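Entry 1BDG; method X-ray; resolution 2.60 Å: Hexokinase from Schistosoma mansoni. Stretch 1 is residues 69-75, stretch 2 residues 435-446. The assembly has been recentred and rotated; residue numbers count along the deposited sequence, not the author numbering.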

ATOM      1  N   ASN A  69       8.346 -26.445  -6.680  1.00 32.31           N
ATOM      2  CA  ASN A  69       7.321 -26.244  -5.639  1.00 31.63           C
ATOM      3  C   ASN A  69       7.978 -25.351  -4.570  1.00 30.05           C
ATOM      4  O   ASN A  69       9.046 -25.699  -4.044  1.00 29.42           O
ATOM      5  CB  ASN A  69       6.916 -27.583  -5.003  1.00 32.45           C
ATOM      6  CG  ASN A  69       5.834 -27.421  -3.913  1.00 35.80           C
ATOM      7  OD1 ASN A  69       5.954 -27.958  -2.793  1.00 36.16           O
ATOM      8  ND2 ASN A  69       4.764 -26.697  -4.247  1.00 35.53           N
ATOM      9  N   PHE A  70       7.377 -24.196  -4.275  1.00 26.78           N
ATOM     10  CA  PHE A  70       7.950 -23.276  -3.300  1.00 24.08           C
ATOM     11  C   PHE A  70       6.927 -22.792  -2.298  1.00 22.24           C
ATOM     12  O   PHE A  70       5.732 -22.910  -2.523  1.00 22.51           O
ATOM     13  CB  PHE A  70       8.524 -22.055  -4.016  1.00 25.06           C
ATOM     14  CG  PHE A  70       9.416 -22.393  -5.170  1.00 26.18           C
ATOM     15  CD1 PHE A  70       8.893 -22.985  -6.324  1.00 24.29           C
ATOM     16  CD2 PHE A  70      10.780 -22.120  -5.106  1.00 25.68           C
ATOM     17  CE1 PHE A  70       9.713 -23.307  -7.399  1.00 25.93           C
ATOM     18  CE2 PHE A  70      11.618 -22.432  -6.174  1.00 27.12           C
ATOM     19  CZ  PHE A  70      11.083 -23.031  -7.331  1.00 26.86           C
ATOM     20  N   LEU A  71       7.412 -22.251  -1.186  1.00 19.83           N
ATOM     21  CA  LEU A  71       6.558 -21.697  -0.145  1.00 18.94           C
ATOM     22  C   LEU A  71       6.610 -20.200  -0.373  1.00 18.57           C
ATOM     23  O   LEU A  71       7.518 -19.712  -1.047  1.00 19.52           O
ATOM     24  CB  LEU A  71       7.107 -22.011   1.253  1.00 18.21           C
ATOM     25  CG  LEU A  71       7.180 -23.474   1.710  1.00 16.55           C
ATOM     26  CD1 LEU A  71       7.730 -23.503   3.106  1.00 18.50           C
ATOM     27  CD2 LEU A  71       5.827 -24.148   1.664  1.00 15.58           C
ATOM     28  N   ALA A  72       5.661 -19.464   0.182  1.00 18.05           N
ATOM     29  CA  ALA A  72       5.645 -18.020   0.011  1.00 18.75           C
ATOM     30  C   ALA A  72       4.865 -17.417   1.151  1.00 20.46           C
ATOM     31  O   ALA A  72       3.765 -17.880   1.453  1.00 20.58           O
ATOM     32  CB  ALA A  72       4.998 -17.661  -1.309  1.00 16.27           C
ATOM     33  N   LEU A  73       5.456 -16.438   1.828  1.00 21.15           N
ATOM     34  CA  LEU A  73       4.787 -15.765   2.938  1.00 22.34           C
ATOM     35  C   LEU A  73       4.392 -14.374   2.465  1.00 22.98           C
ATOM     36  O   LEU A  73       4.923 -13.890   1.461  1.00 25.45           O
ATOM     37  CB  LEU A  73       5.728 -15.642   4.141  1.00 22.80           C
ATOM     38  CG  LEU A  73       6.149 -16.898   4.918  1.00 24.73           C
ATOM     39  CD1 LEU A  73       7.141 -16.528   6.004  1.00 25.41           C
ATOM     40  CD2 LEU A  73       4.929 -17.550   5.552  1.00 26.48           C
ATOM     41  N   ASP A  74       3.475 -13.728   3.178  1.00 23.65           N
ATOM     42  CA  ASP A  74       3.047 -12.367   2.833  1.00 22.58           C
ATOM     43  C   ASP A  74       2.994 -11.619   4.157  1.00 21.04           C
ATOM     44  O   ASP A  74       2.339 -12.098   5.073  1.00 20.23           O
ATOM     45  CB  ASP A  74       1.646 -12.382   2.189  1.00 23.92           C
ATOM     46  CG  ASP A  74       1.414 -11.202   1.249  1.00 26.30           C
ATOM     47  OD1 ASP A  74       2.100 -10.162   1.394  1.00 30.49           O
ATOM     48  OD2 ASP A  74       0.552 -11.311   0.349  1.00 26.26           O
ATOM     49  N   LEU A  75       3.740 -10.520   4.293  1.00 18.68           N
ATOM     50  CA  LEU A  75       3.729  -9.750   5.549  1.00 19.66           C
ATOM     51  C   LEU A  75       3.702  -8.217   5.359  1.00 19.30           C
ATOM     52  O   LEU A  75       4.498  -7.656   4.602  1.00 20.36           O
ATOM     53  CB  LEU A  75       4.910 -10.148   6.463  1.00 17.88           C
ATOM     54  CG  LEU A  75       4.932  -9.541   7.886  1.00 17.23           C
ATOM     55  CD1 LEU A  75       3.722 -10.024   8.679  1.00 16.01           C
ATOM     56  CD2 LEU A  75       6.201  -9.894   8.633  1.00 14.00           C
ATOM     57  N   GLY A 435      -2.800 -12.541  -5.992  1.00 27.61           N
ATOM     58  CA  GLY A 435      -1.869 -11.937  -5.048  1.00 28.47           C
ATOM     59  C   GLY A 435      -0.384 -12.065  -5.362  1.00 28.74           C
ATOM     60  O   GLY A 435       0.018 -12.578  -6.417  1.00 27.53           O
ATOM     61  N   SER A 436       0.440 -11.605  -4.420  1.00 27.33           N
ATOM     62  CA  SER A 436       1.884 -11.643  -4.572  1.00 25.37           C
ATOM     63  C   SER A 436       2.469 -13.040  -4.448  1.00 26.30           C
ATOM     64  O   SER A 436       3.600 -13.266  -4.871  1.00 27.60           O
ATOM     65  CB  SER A 436       2.549 -10.699  -3.577  1.00 27.17           C
ATOM     66  N   GLY A 437       1.714 -13.970  -3.861  1.00 26.44           N
ATOM     67  CA  GLY A 437       2.189 -15.344  -3.708  1.00 24.35           C
ATOM     68  C   GLY A 437       2.700 -15.968  -5.007  1.00 23.91           C
ATOM     69  O   GLY A 437       3.900 -16.219  -5.130  1.00 24.30           O
ATOM     70  N   LYS A 438       1.813 -16.197  -5.979  1.00 22.38           N
ATOM     71  CA  LYS A 438       2.210 -16.784  -7.271  1.00 22.22           C
ATOM     72  C   LYS A 438       3.359 -16.006  -7.922  1.00 22.58           C
ATOM     73  O   LYS A 438       4.166 -16.583  -8.651  1.00 22.93           O
ATOM     74  CB  LYS A 438       1.014 -16.828  -8.239  1.00 22.03           C
ATOM     75  CG  LYS A 438       1.354 -17.212  -9.700  1.00 17.80           C
ATOM     76  N   GLY A 439       3.404 -14.696  -7.671  1.00 21.51           N
ATOM     77  CA  GLY A 439       4.443 -13.840  -8.220  1.00 21.14           C
ATOM     78  C   GLY A 439       5.753 -13.949  -7.471  1.00 21.08           C
ATOM     79  O   GLY A 439       6.818 -13.955  -8.081  1.00 23.79           O
ATOM     80  N   ALA A 440       5.695 -14.078  -6.153  1.00 20.36           N
ATOM     81  CA  ALA A 440       6.912 -14.197  -5.364  1.00 18.49           C
ATOM     82  C   ALA A 440       7.563 -15.580  -5.574  1.00 18.59           C
ATOM     83  O   ALA A 440       8.793 -15.689  -5.598  1.00 19.71           O
ATOM     84  CB  ALA A 440       6.616 -13.950  -3.879  1.00 15.51           C
ATOM     85  N   ALA A 441       6.746 -16.621  -5.751  1.00 17.20           N
ATOM     86  CA  ALA A 441       7.245 -17.977  -5.953  1.00 16.70           C
ATOM     87  C   ALA A 441       8.064 -18.115  -7.230  1.00 16.89           C
ATOM     88  O   ALA A 441       9.148 -18.696  -7.207  1.00 17.02           O
ATOM     89  CB  ALA A 441       6.125 -18.950  -5.948  1.00 17.46           C
ATOM     90  N   ALA A 442       7.551 -17.603  -8.349  1.00 17.89           N
ATOM     91  CA  ALA A 442       8.315 -17.647  -9.597  1.00 18.87           C
ATOM     92  C   ALA A 442       9.653 -16.960  -9.311  1.00 20.10           C
ATOM     93  O   ALA A 442      10.700 -17.513  -9.610  1.00 23.10           O
ATOM     94  CB  ALA A 442       7.585 -16.929 -10.717  1.00 19.29           C
ATOM     95  N   ILE A 443       9.634 -15.803  -8.655  1.00 19.36           N
ATOM     96  CA  ILE A 443      10.896 -15.136  -8.342  1.00 20.63           C
ATOM     97  C   ILE A 443      11.806 -16.077  -7.527  1.00 22.65           C
ATOM     98  O   ILE A 443      12.993 -16.268  -7.854  1.00 22.61           O
ATOM     99  CB  ILE A 443      10.698 -13.813  -7.571  1.00 18.60           C
ATOM    100  CG1 ILE A 443       9.912 -12.809  -8.429  1.00 15.61           C
ATOM    101  CG2 ILE A 443      12.055 -13.276  -7.152  1.00 17.40           C
ATOM    102  CD1 ILE A 443       9.882 -11.384  -7.891  1.00 15.16           C
ATOM    103  N   ALA A 444      11.240 -16.695  -6.497  1.00 23.23           N
ATOM    104  CA  ALA A 444      12.000 -17.626  -5.674  1.00 24.30           C
ATOM    105  C   ALA A 444      12.653 -18.718  -6.545  1.00 26.05           C
ATOM    106  O   ALA A 444      13.787 -19.120  -6.298  1.00 26.67           O
ATOM    107  CB  ALA A 444      11.093 -18.249  -4.635  1.00 25.64           C
ATOM    108  N   ALA A 445      11.970 -19.130  -7.612  1.00 26.54           N
ATOM    109  CA  ALA A 445      12.469 -20.166  -8.520  1.00 26.44           C
ATOM    110  C   ALA A 445      13.932 -19.965  -9.007  1.00 26.98           C
ATOM    111  O   ALA A 445      14.529 -20.867  -9.631  1.00 24.92           O
ATOM    112  CB  ALA A 445      11.494 -20.339  -9.709  1.00 22.09           C
ATOM    113  N   SER A 446      14.507 -18.804  -8.688  1.00 27.55           N
ATOM    114  CA  SER A 446      15.886 -18.477  -9.053  1.00 27.32           C
ATOM    115  C   SER A 446      16.613 -18.068  -7.767  1.00 27.10           C
ATOM    116  O   SER A 446      17.769 -18.460  -7.538  1.00 25.63           O
ATOM    117  CB  SER A 446      15.928 -17.295 -10.046  1.00 29.34           C
ATOM    118  OG  SER A 446      14.841 -17.300 -10.982  1.00 30.69           O
TER

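Residues 69-75, part of a strand that begins earlier, lie against a helix that presents mainly glycine and alanine to them. The axes come within 8.0 Å at 131° between their N-to-C directions, and such closeness suits a helix that offers glycine and alanine here. Backbones draw nearest where Ala72 CA sits 5.7 Å from Gly437 CA and Phe70 CA 6.0 Å from Ala441 CA.

The strand alternates as a strand should: Phe70, Ala72 and Asp74 direct CA-to-CB toward the helix, while Asn69, Leu71 and Leu73 turn theirs away. Of these three inward residues, Phe70 does most of the work. Its chi1 of -49° (m) and chi2 of 68° carry the ring along the later part of stretch 2, so one aromatic side chain meets Ala441 and, about one turn on, Ala444 and Ala445. Phe70 CB stands 4.4 Å from Ala441 CB, Phe70 CD2 3.9 Å from Ala444 CB, and Phe70 CZ 3.6 Å from Ala445 CB. Over one ring face lies a carbonyl, with Ala441 O 4.2 Å from Phe70 CG; that oxygen already accepts a backbone hydrogen bond from Ala445 N at 2.9 Å. The approach of Phe70 CE2 to Ala445 CA, at 3.4 Å, shows that the ring packs against main-chain atoms as well as methyls.

Ala72 plays the opposite part, small against small. Its CB has no rotamer to choose and rests 4.2 Å from Gly437 O. A CB on Gly437 would point sideways and fall about 4.6 Å from Ala72 CB, so this contact alone does not demand the glycine.

Farther along, Asp74 (chi1 -153°, t) places OD2 4.4 Å from Ser436 CB, a loose contact; the serine OG is not modelled. No hydrogen bond joins the stretches among the modelled atoms, and apolar packing around one ring dominates.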